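Pyridoxamine 5'-phosphate oxidase-related, FMN-binding protein (Mycobacterium smegmatis, PDB 6ECI) binds FAD as a member of the flavin/deazaflavin-dependent oxidoreductase family and probably sequesters the cofactor, protecting the mycobacterium against hypoxic and oxidative stress. Local coordinates at residues L7-T10 against E11-L15; V25-D29 against N30-I34; R87-D91 against E92-A96. All coordinates share one frame; numbering follows the deposited sequence.

Interaction 1: residues L7-T10 against E11-L15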
ATOM      1  N   LEU B   7       1.537  11.171 -14.828  1.00 32.82           N
ATOM      2  CA  LEU B   7       1.691  10.061 -15.758  1.00 33.90           C
ATOM      3  C   LEU B   7       0.398   9.822 -16.523  1.00 42.27           C
ATOM      4  O   LEU B   7      -0.700   9.959 -15.973  1.00 42.14           O
ATOM      5  CB  LEU B   7       2.104   8.784 -15.026  1.00 30.48           C
ATOM      6  CG  LEU B   7       3.450   8.822 -14.303  1.00 30.55           C
ATOM      7  CD1 LEU B   7       3.719   7.494 -13.617  1.00 19.19           C
ATOM      8  CD2 LEU B   7       4.568   9.167 -15.275  1.00 35.88           C
ATOM      9  N   SER B   8       0.537   9.462 -17.795  1.00 39.74           N
ATOM     10  CA  SER B   8      -0.605   9.118 -18.624  1.00 34.24           C
ATOM     11  C   SER B   8      -1.115   7.724 -18.267  1.00 33.82           C
ATOM     12  O   SER B   8      -0.492   6.978 -17.508  1.00 33.43           O
ATOM     13  CB  SER B   8      -0.232   9.177 -20.102  1.00 36.90           C
ATOM     14  OG  SER B   8       0.681   8.144 -20.428  1.00 27.62           O
ATOM     15  N   ALA B   9      -2.266   7.371 -18.841  1.00 33.29           N
ATOM     16  CA  ALA B   9      -2.863   6.072 -18.550  1.00 26.96           C
ATOM     17  C   ALA B   9      -2.019   4.933 -19.109  1.00 33.98           C
ATOM     18  O   ALA B   9      -1.903   3.875 -18.480  1.00 37.56           O
ATOM     19  CB  ALA B   9      -4.284   6.008 -19.105  1.00 28.19           C
ATOM     20  N   THR B  10      -1.421   5.130 -20.288  1.00 36.38           N
ATOM     21  CA  THR B  10      -0.650   4.055 -20.905  1.00 27.71           C
ATOM     22  C   THR B  10       0.632   3.767 -20.133  1.00 31.58           C
ATOM     23  O   THR B  10       1.111   2.627 -20.136  1.00 37.79           O
ATOM     24  CB  THR B  10      -0.335   4.393 -22.366  1.00 39.05           C
ATOM     25  OG1 THR B  10       0.402   3.317 -22.962  1.00 45.67           O
ATOM     26  CG2 THR B  10       0.477   5.675 -22.471  1.00 29.91           C
ATOM     27  N   GLU B  11       1.196   4.776 -19.464  1.00 35.09           N
ATOM     28  CA  GLU B  11       2.366   4.531 -18.627  1.00 26.96           C
ATOM     29  C   GLU B  11       1.975   3.809 -17.344  1.00 27.37           C
ATOM     30  O   GLU B  11       2.683   2.900 -16.898  1.00 30.59           O
ATOM     31  CB  GLU B  11       3.075   5.849 -18.313  1.00 37.11           C
ATOM     32  CG  GLU B  11       3.437   6.670 -19.543  1.00 43.33           C
ATOM     33  CD  GLU B  11       3.778   8.115 -19.215  1.00 42.34           C
ATOM     34  OE1 GLU B  11       4.971   8.417 -19.018  1.00 42.80           O
ATOM     35  OE2 GLU B  11       2.854   8.952 -19.155  1.00 46.58           O
ATOM     36  N   CYS B  12       0.839   4.188 -16.750  1.00 25.90           N
ATOM     37  CA  CYS B  12       0.415   3.589 -15.488  1.00 25.11           C
ATOM     38  C   CYS B  12       0.144   2.097 -15.645  1.00 28.68           C
ATOM     39  O   CYS B  12       0.637   1.280 -14.858  1.00 32.27           O
ATOM     40  CB  CYS B  12      -0.830   4.302 -14.960  1.00 29.71           C
ATOM     41  SG  CYS B  12      -0.609   6.047 -14.547  1.00 25.23           S
ATOM     42  N   TRP B  13      -0.647   1.723 -16.655  1.00 21.30           N
ATOM     43  CA  TRP B  13      -1.019   0.322 -16.819  1.00 20.01           C
ATOM     44  C   TRP B  13       0.195  -0.556 -17.096  1.00 30.65           C
ATOM     45  O   TRP B  13       0.215  -1.727 -16.701  1.00 25.36           O
ATOM     46  CB  TRP B  13      -2.050   0.175 -17.938  1.00 20.38           C
ATOM     47  CG  TRP B  13      -3.411   0.665 -17.556  1.00 20.97           C
ATOM     48  CD1 TRP B  13      -4.053   1.769 -18.039  1.00 20.55           C
ATOM     49  CD2 TRP B  13      -4.297   0.071 -16.602  1.00 17.01           C
ATOM     50  NE1 TRP B  13      -5.283   1.899 -17.443  1.00 16.45           N
ATOM     51  CE2 TRP B  13      -5.457   0.869 -16.557  1.00 15.73           C
ATOM     52  CE3 TRP B  13      -4.220  -1.056 -15.779  1.00 15.64           C
ATOM     53  CZ2 TRP B  13      -6.535   0.574 -15.723  1.00 11.90           C
ATOM     54  CZ3 TRP B  13      -5.289  -1.348 -14.953  1.00 20.60           C
ATOM     55  CH2 TRP B  13      -6.432  -0.536 -14.931  1.00 14.26           C
ATOM     56  N   ASP B  14       1.215  -0.013 -17.764  1.00 27.33           N
ATOM     57  CA  ASP B  14       2.437  -0.779 -17.979  1.00 25.56           C
ATOM     58  C   ASP B  14       3.322  -0.780 -16.738  1.00 28.71           C
ATOM     59  O   ASP B  14       3.882  -1.820 -16.377  1.00 28.00           O
ATOM     60  CB  ASP B  14       3.203  -0.235 -19.183  1.00 30.40           C
ATOM     61  CG  ASP B  14       2.719  -0.825 -20.491  1.00 38.83           C
ATOM     62  OD1 ASP B  14       2.213  -1.967 -20.472  1.00 30.86           O
ATOM     63  OD2 ASP B  14       2.848  -0.151 -21.535  1.00 44.77           O
ATOM     64  N   LEU B  15       3.457   0.372 -16.074  1.00 27.78           N
ATOM     65  CA  LEU B  15       4.230   0.423 -14.837  1.00 24.86           C
ATOM     66  C   LEU B  15       3.695  -0.569 -13.812  1.00 22.51           C
ATOM     67  O   LEU B  15       4.467  -1.168 -13.056  1.00 26.54           O
ATOM     68  CB  LEU B  15       4.223   1.840 -14.266  1.00 26.93           C
ATOM     69  CG  LEU B  15       5.184   2.836 -14.918  1.00 19.22           C
ATOM     70  CD1 LEU B  15       5.066   4.194 -14.261  1.00 20.11           C
ATOM     71  CD2 LEU B  15       6.610   2.327 -14.849  1.00 19.26           C
TER

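Interaction 2: residues V25-D29 against N30-I34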
ATOM      1  N   VAL B  25      -7.213  -1.000  -0.847  1.00 13.69           N
ATOM      2  CA  VAL B  25      -7.595  -0.130   0.261  1.00 20.17           C
ATOM      3  C   VAL B  25      -9.111  -0.000   0.248  1.00 18.45           C
ATOM      4  O   VAL B  25      -9.692   0.466  -0.740  1.00 17.85           O
ATOM      5  CB  VAL B  25      -6.919   1.248   0.169  1.00 25.41           C
ATOM      6  CG1 VAL B  25      -7.444   2.177   1.253  1.00 15.15           C
ATOM      7  CG2 VAL B  25      -5.408   1.105   0.278  1.00 23.63           C
ATOM      8  N   THR B  26      -9.749  -0.418   1.337  1.00 18.02           N
ATOM      9  CA  THR B  26     -11.196  -0.359   1.478  1.00 25.03           C
ATOM     10  C   THR B  26     -11.564   0.599   2.602  1.00 27.24           C
ATOM     11  O   THR B  26     -10.810   0.774   3.564  1.00 28.98           O
ATOM     12  CB  THR B  26     -11.788  -1.746   1.754  1.00 26.77           C
ATOM     13  OG1 THR B  26     -11.154  -2.320   2.905  1.00 26.74           O
ATOM     14  CG2 THR B  26     -11.578  -2.659   0.556  1.00 29.28           C
ATOM     15  N   THR B  27     -12.738   1.215   2.477  1.00 30.80           N
ATOM     16  CA  THR B  27     -13.148   2.294   3.367  1.00 44.12           C
ATOM     17  C   THR B  27     -14.586   2.093   3.820  1.00 36.75           C
ATOM     18  O   THR B  27     -15.475   1.869   2.993  1.00 38.42           O
ATOM     19  CB  THR B  27     -13.005   3.651   2.676  1.00 37.48           C
ATOM     20  OG1 THR B  27     -11.663   3.798   2.196  1.00 33.78           O
ATOM     21  CG2 THR B  27     -13.323   4.774   3.642  1.00 33.80           C
ATOM     22  N   VAL B  28     -14.808   2.187   5.132  1.00 48.50           N
ATOM     23  CA  VAL B  28     -16.134   2.093   5.736  1.00 40.81           C
ATOM     24  C   VAL B  28     -16.169   3.048   6.925  1.00 50.64           C
ATOM     25  O   VAL B  28     -15.527   2.789   7.949  1.00 54.72           O
ATOM     26  CB  VAL B  28     -16.479   0.667   6.191  1.00 27.66           C
ATOM     27  CG1 VAL B  28     -17.691   0.684   7.110  1.00 55.37           C
ATOM     28  CG2 VAL B  28     -16.744  -0.224   4.999  1.00 37.70           C
ATOM     29  N   ASP B  29     -16.904   4.152   6.786  1.00 45.01           N
ATOM     30  CA  ASP B  29     -17.230   5.058   7.890  1.00 56.15           C
ATOM     31  C   ASP B  29     -15.975   5.516   8.640  1.00 51.75           C
ATOM     32  O   ASP B  29     -15.716   5.132   9.781  1.00 57.63           O
ATOM     33  CB  ASP B  29     -18.227   4.396   8.848  1.00 64.43           C
ATOM     34  CG  ASP B  29     -19.667   4.553   8.395  1.00 80.83           C
ATOM     35  OD1 ASP B  29     -19.954   5.498   7.628  1.00 83.95           O
ATOM     36  OD2 ASP B  29     -20.514   3.732   8.807  1.00 83.13           O
ATOM     37  N   ASN B  30     -15.198   6.355   7.956  1.00 45.51           N
ATOM     38  CA  ASN B  30     -14.039   7.050   8.510  1.00 50.44           C
ATOM     39  C   ASN B  30     -12.934   6.107   8.981  1.00 52.11           C
ATOM     40  O   ASN B  30     -12.017   6.541   9.691  1.00 42.10           O
ATOM     41  CB  ASN B  30     -14.449   7.986   9.658  1.00 57.61           C
ATOM     42  CG  ASN B  30     -13.664   9.287   9.661  1.00 70.01           C
ATOM     43  OD1 ASN B  30     -14.035  10.251   8.987  1.00 60.79           O
ATOM     44  ND2 ASN B  30     -12.578   9.323  10.426  1.00 69.51           N
ATOM     45  N   THR B  31     -12.989   4.829   8.607  1.00 48.82           N
ATOM     46  CA  THR B  31     -11.952   3.871   8.979  1.00 49.18           C
ATOM     47  C   THR B  31     -11.600   3.035   7.762  1.00 41.23           C
ATOM     48  O   THR B  31     -12.468   2.373   7.185  1.00 45.70           O
ATOM     49  CB  THR B  31     -12.396   2.968  10.135  1.00 61.47           C
ATOM     50  OG1 THR B  31     -13.717   2.468   9.887  1.00 49.18           O
ATOM     51  CG2 THR B  31     -12.370   3.736  11.451  1.00 55.35           C
ATOM     52  N   SER B  32     -10.331   3.063   7.381  1.00 37.24           N
ATOM     53  CA  SER B  32      -9.845   2.321   6.232  1.00 30.62           C
ATOM     54  C   SER B  32      -9.196   1.016   6.667  1.00 26.04           C
ATOM     55  O   SER B  32      -8.756   0.856   7.808  1.00 27.71           O
ATOM     56  CB  SER B  32      -8.840   3.157   5.437  1.00 30.89           C
ATOM     57  OG  SER B  32      -9.469   4.278   4.844  1.00 43.29           O
ATOM     58  N   HIS B  33      -9.156   0.072   5.733  1.00 24.13           N
ATOM     59  CA  HIS B  33      -8.338  -1.122   5.847  1.00 23.49           C
ATOM     60  C   HIS B  33      -7.524  -1.260   4.569  1.00 31.23           C
ATOM     61  O   HIS B  33      -7.928  -0.780   3.506  1.00 35.58           O
ATOM     62  CB  HIS B  33      -9.188  -2.378   6.078  1.00 30.29           C
ATOM     63  CG  HIS B  33      -9.678  -2.525   7.485  1.00 46.14           C
ATOM     64  ND1 HIS B  33     -10.806  -1.884   7.951  1.00 37.56           N
ATOM     65  CD2 HIS B  33      -9.191  -3.238   8.529  1.00 33.18           C
ATOM     66  CE1 HIS B  33     -10.995  -2.196   9.221  1.00 32.86           C
ATOM     67  NE2 HIS B  33     -10.028  -3.015   9.596  1.00 40.25           N
ATOM     68  N   ILE B  34      -6.364  -1.899   4.677  1.00 21.87           N
ATOM     69  CA  ILE B  34      -5.487  -2.099   3.532  1.00 25.87           C
ATOM     70  C   ILE B  34      -5.108  -3.571   3.455  1.00 25.72           C
ATOM     71  O   ILE B  34      -4.832  -4.208   4.478  1.00 22.44           O
ATOM     72  CB  ILE B  34      -4.240  -1.190   3.601  1.00 21.67           C
ATOM     73  CG1 ILE B  34      -3.337  -1.418   2.387  1.00 24.41           C
ATOM     74  CG2 ILE B  34      -3.490  -1.396   4.898  1.00 22.74           C
ATOM     75  CD1 ILE B  34      -2.282  -0.351   2.203  1.00 39.94           C
TER

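Interaction 3: residues R87-D91 against E92-A96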
ATOM      1  N   ARG B  87     -15.042  -6.803  -8.642  1.00 19.72           N
ATOM      2  CA  ARG B  87     -16.085  -7.710  -9.090  1.00 23.85           C
ATOM      3  C   ARG B  87     -15.484  -9.093  -9.284  1.00 24.66           C
ATOM      4  O   ARG B  87     -14.392  -9.229  -9.843  1.00 32.46           O
ATOM      5  CB  ARG B  87     -16.724  -7.212 -10.396  1.00 21.27           C
ATOM      6  CG  ARG B  87     -17.269  -5.786 -10.320  1.00 27.58           C
ATOM      7  CD  ARG B  87     -18.793  -5.759 -10.303  1.00 18.19           C
ATOM      8  NE  ARG B  87     -19.353  -5.403  -9.001  1.00 24.15           N
ATOM      9  CZ  ARG B  87     -20.045  -4.293  -8.756  1.00 19.84           C
ATOM     10  NH1 ARG B  87     -20.262  -3.412  -9.722  1.00 16.40           N
ATOM     11  NH2 ARG B  87     -20.517  -4.061  -7.539  1.00 34.88           N
ATOM     12  N   THR B  88     -16.189 -10.116  -8.813  1.00 29.33           N
ATOM     13  CA  THR B  88     -15.702 -11.473  -8.990  1.00 33.71           C
ATOM     14  C   THR B  88     -15.851 -11.907 -10.445  1.00 34.94           C
ATOM     15  O   THR B  88     -16.655 -11.366 -11.208  1.00 38.08           O
ATOM     16  CB  THR B  88     -16.445 -12.450  -8.076  1.00 33.11           C
ATOM     17  OG1 THR B  88     -17.748 -12.707  -8.609  1.00 48.50           O
ATOM     18  CG2 THR B  88     -16.580 -11.879  -6.681  1.00 28.57           C
ATOM     19  N   VAL B  89     -15.057 -12.903 -10.822  1.00 27.06           N
ATOM     20  CA  VAL B  89     -15.043 -13.426 -12.182  1.00 28.29           C
ATOM     21  C   VAL B  89     -16.099 -14.524 -12.274  1.00 37.25           C
ATOM     22  O   VAL B  89     -15.927 -15.614 -11.723  1.00 37.14           O
ATOM     23  CB  VAL B  89     -13.652 -13.945 -12.557  1.00 37.48           C
ATOM     24  CG1 VAL B  89     -13.704 -14.738 -13.846  1.00 33.72           C
ATOM     25  CG2 VAL B  89     -12.678 -12.780 -12.673  1.00 24.57           C
ATOM     26  N   ARG B  90     -17.197 -14.232 -12.972  1.00 42.38           N
ATOM     27  CA  ARG B  90     -18.373 -15.098 -13.045  1.00 37.94           C
ATOM     28  C   ARG B  90     -18.759 -15.358 -14.496  1.00 49.02           C
ATOM     29  O   ARG B  90     -19.917 -15.204 -14.890  1.00 66.89           O
ATOM     30  CB  ARG B  90     -19.558 -14.472 -12.314  1.00 28.42           C
ATOM     31  CG  ARG B  90     -19.643 -14.754 -10.827  1.00 49.29           C
ATOM     32  CD  ARG B  90     -20.397 -13.633 -10.123  1.00 64.67           C
ATOM     33  NE  ARG B  90     -21.384 -13.011 -11.004  1.00 69.59           N
ATOM     34  CZ  ARG B  90     -21.373 -11.728 -11.354  1.00 66.83           C
ATOM     35  NH1 ARG B  90     -20.423 -10.923 -10.893  1.00 59.66           N
ATOM     36  NH2 ARG B  90     -22.309 -11.250 -12.164  1.00 52.81           N
ATOM     37  N   ASP B  91     -17.794 -15.762 -15.317  1.00 43.02           N
ATOM     38  CA  ASP B  91     -18.055 -15.831 -16.748  1.00 46.78           C
ATOM     39  C   ASP B  91     -16.982 -16.676 -17.414  1.00 45.37           C
ATOM     40  O   ASP B  91     -15.804 -16.563 -17.072  1.00 51.56           O
ATOM     41  CB  ASP B  91     -18.085 -14.423 -17.355  1.00 45.18           C
ATOM     42  CG  ASP B  91     -18.668 -14.395 -18.742  1.00 45.13           C
ATOM     43  OD1 ASP B  91     -19.246 -15.416 -19.171  1.00 61.85           O
ATOM     44  OD2 ASP B  91     -18.560 -13.340 -19.398  1.00 33.17           O
ATOM     45  N   GLU B  92     -17.397 -17.504 -18.376  1.00 35.94           N
ATOM     46  CA  GLU B  92     -16.476 -18.462 -18.983  1.00 38.08           C
ATOM     47  C   GLU B  92     -15.357 -17.763 -19.748  1.00 44.69           C
ATOM     48  O   GLU B  92     -14.205 -18.213 -19.722  1.00 41.29           O
ATOM     49  CB  GLU B  92     -17.246 -19.421 -19.891  1.00 47.41           C
ATOM     50  CG  GLU B  92     -18.578 -19.853 -19.298  1.00 56.30           C
ATOM     51  CD  GLU B  92     -19.773 -19.389 -20.109  1.00 64.55           C
ATOM     52  OE1 GLU B  92     -19.920 -18.165 -20.318  1.00 74.26           O
ATOM     53  OE2 GLU B  92     -20.583 -20.251 -20.505  1.00 65.80           O
ATOM     54  N   ALA B  93     -15.670 -16.662 -20.433  1.00 42.90           N
ATOM     55  CA  ALA B  93     -14.618 -15.887 -21.083  1.00 34.40           C
ATOM     56  C   ALA B  93     -13.714 -15.228 -20.048  1.00 35.86           C
ATOM     57  O   ALA B  93     -12.485 -15.332 -20.125  1.00 31.33           O
ATOM     58  CB  ALA B  93     -15.230 -14.841 -22.014  1.00 37.28           C
ATOM     59  N   ASP B  94     -14.314 -14.549 -19.065  1.00 38.82           N
ATOM     60  CA  ASP B  94     -13.540 -13.939 -17.988  1.00 27.20           C
ATOM     61  C   ASP B  94     -12.721 -14.983 -17.239  1.00 27.79           C
ATOM     62  O   ASP B  94     -11.544 -14.756 -16.929  1.00 30.37           O
ATOM     63  CB  ASP B  94     -14.480 -13.200 -17.031  1.00 29.76           C
ATOM     64  CG  ASP B  94     -13.752 -12.220 -16.123  1.00 23.76           C
ATOM     65  OD1 ASP B  94     -12.505 -12.185 -16.143  1.00 26.96           O
ATOM     66  OD2 ASP B  94     -14.433 -11.488 -15.376  1.00 24.59           O
ATOM     67  N   LEU B  95     -13.323 -16.138 -16.948  1.00 34.88           N
ATOM     68  CA  LEU B  95     -12.611 -17.190 -16.227  1.00 29.60           C
ATOM     69  C   LEU B  95     -11.425 -17.702 -17.031  1.00 28.50           C
ATOM     70  O   LEU B  95     -10.341 -17.920 -16.479  1.00 29.42           O
ATOM     71  CB  LEU B  95     -13.567 -18.337 -15.895  1.00 36.44           C
ATOM     72  CG  LEU B  95     -13.182 -19.298 -14.770  1.00 42.68           C
ATOM     73  CD1 LEU B  95     -13.152 -18.577 -13.434  1.00 37.10           C
ATOM     74  CD2 LEU B  95     -14.145 -20.475 -14.728  1.00 33.37           C
ATOM     75  N   ALA B  96     -11.609 -17.893 -18.340  1.00 31.66           N
ATOM     76  CA  ALA B  96     -10.519 -18.394 -19.170  1.00 28.63           C
ATOM     77  C   ALA B  96      -9.367 -17.399 -19.229  1.00 32.41           C
ATOM     78  O   ALA B  96      -8.196 -17.798 -19.260  1.00 29.88           O
ATOM     79  CB  ALA B  96     -11.031 -18.710 -20.574  1.00 27.90           C
TER
HETATM   80  O   HOH W   1     -16.104  -9.216 -13.468  1.00 38.72           O

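Interaction 1: residues L7-T10 against E11-L15
Ser8 and Glu11 clasp each other at the start of helix 9-16, where Ser8 is the N-cap. Glu11 OE2 accepts two bonds: one from Ser8 N, at 2.7 Å and 162° at the hydrogen, the other from Ser8 OG at 2.6 Å. Both arrive on the anti side of the carboxylate and out of its plane. The Ser8 N bond is one half of a capping box; here the serine hydroxyl, lying between its own backbone N and carbonyl carbon (chi1 68°), goes to the carboxylate as well. Two bonds to one oxygen thus hold the N-cap residue, just before the helix, from both its amide and its hydroxyl. Behind the clasp the i to i+4 bonds take over, Cys12 N to Ser8 O at 3.2 Å and Trp13 N to Ala9 O at 3.1 Å.

The closely packed flank is apolar. Leu7 CB rests on Cys12 SG (3.9 Å), while its CD1 meets Leu15 CD1 at 3.6 Å, the two leucines crossing at about a right angle. Cys12 is buried, and its small, weakly polar side chain suits a position facing strands 77-88 and 121-127. On the solvent side the contact is loose: Thr10 and Asp14 are exposed, and the Asp14 carboxylate turns to Lys17 in a salt bridge.

Inward, Cys12 and Trp13 lie on Ile122, Cys12 reaches Val80, Leu15 reaches Trp78, and Leu7 bonds to Gly124 through its backbone.

Interaction 2: residues V25-D29 against N30-I34
Thr26 and His33 face each other as an antiparallel hydrogen-bonded pair. Thr26 N gives to His33 O at 2.9 Å and His33 N returns to Thr26 O at 2.8 Å. On the side that these two share, Thr26 OG1 lies 3.7 Å from His33 CB, and the imidazole swings away from the strand pair to touch FAD and Lys55. The other face carries Val25 and Ile34, whose CG2 and CG1 meet at 3.9 Å; both are branched at CB, a shape that suits the extended backbone of a strand. Further along that face Thr27 OG1 and Ser32 OG are 3.5 Å apart, a weak bond, and each hydroxyl finds its stronger partner across the dimer, in Ser32 and Thr27 of the second subunit.

Near the turn, Thr31 OG1 bonds to Val28 O at 2.7 Å, nearly in line with the C=O. Its position between backbone N and carbonyl carbon (chi1 47°) points it back at the first strand. Asp29, which is poorly ordered, and Asn30 form the loop; Asn30 has positive phi, a conformation that asparagine tolerates well. Asn30 OD1 then binds Asp29 N of the second subunit, and the reverse bond is made as well.

The result is a beta hairpin turning through Asp29 and Asn30, part of the antiparallel sheet of the PNPOx-like split-barrel fold, joining the dimer interface to an FAD pocket.

Interaction 3: residues R87-D91 against E92-A96
Val89 sets both of its methyl groups against a carboxylate, that of Asp94, an uncommon neighbour for an apolar side chain. CG1 lies 3.4 Å from Asp94 CG, and CG2 is 3.5 Å from both Asp94 OD1 and Asp94 OD2. The two side chains approach each other at a slant. The contact is probably tolerable because Asp94 OD1 also forms a salt bridge with Arg116 NE, which would be expected to stabilise the ionised form. Asp94 OD2 takes a weak bond from a water, at 3.4 Å, and that water also donates to Thr88 O at 3.2 Å, forming a weak water bridge between strand end and helix. With CG anti to its backbone N (chi1 -164°), Asp94 is carried out from the helix toward Val89.

Val89 CG1 also meets Leu95 CD1 at 3.9 Å. Within the two segments, then, CG1 touches both Leu95 and Asp94, and CG2 touches Asp94.

The backbone link is the first i to i+4 bond of the helix, Leu95 N to Asp91 O, with 158° at the hydrogen. Asp91 stands at the N-cap, but its side chain makes no capping bond. Its OD1 lies 3.1 Å from Glu92 OE1, a meeting of like charges that is probably unfavourable, offset in part by the amino end of the helix and by solvent, since both residues are exposed.

This corner turns strand 77-88 into helix 92-99 at the surface. Strand 114-119 backs it: Val89 and Leu95 both pack on Trp114, Val89 also touches Arg116, and Val89 and Arg87 pair through their backbones with Trp114 and Arg116.

In the fold
Interactions 1 and 3 are both helix starts, yet they differ in how the first turn is held. At 7-15, partly buried, a glutamate grips a serine N-cap and buried residues face the sheet; at 87-96, a surface contact, the N-cap acid makes no such bond and a valine meets a carboxylate. Interaction 2, also partly buried, is strand against strand, held by backbone pairing, with hydroxyls, a backbone N-H and an asparagine side chain at the turn bonded to the second subunit. It alone touches that subunit and contains a residue of the FAD pocket. Interactions 2 and 3 reach the same sheet, and helix 9-16 packs on it too, although the three sites stay at least about 11 Å apart between nearest atoms.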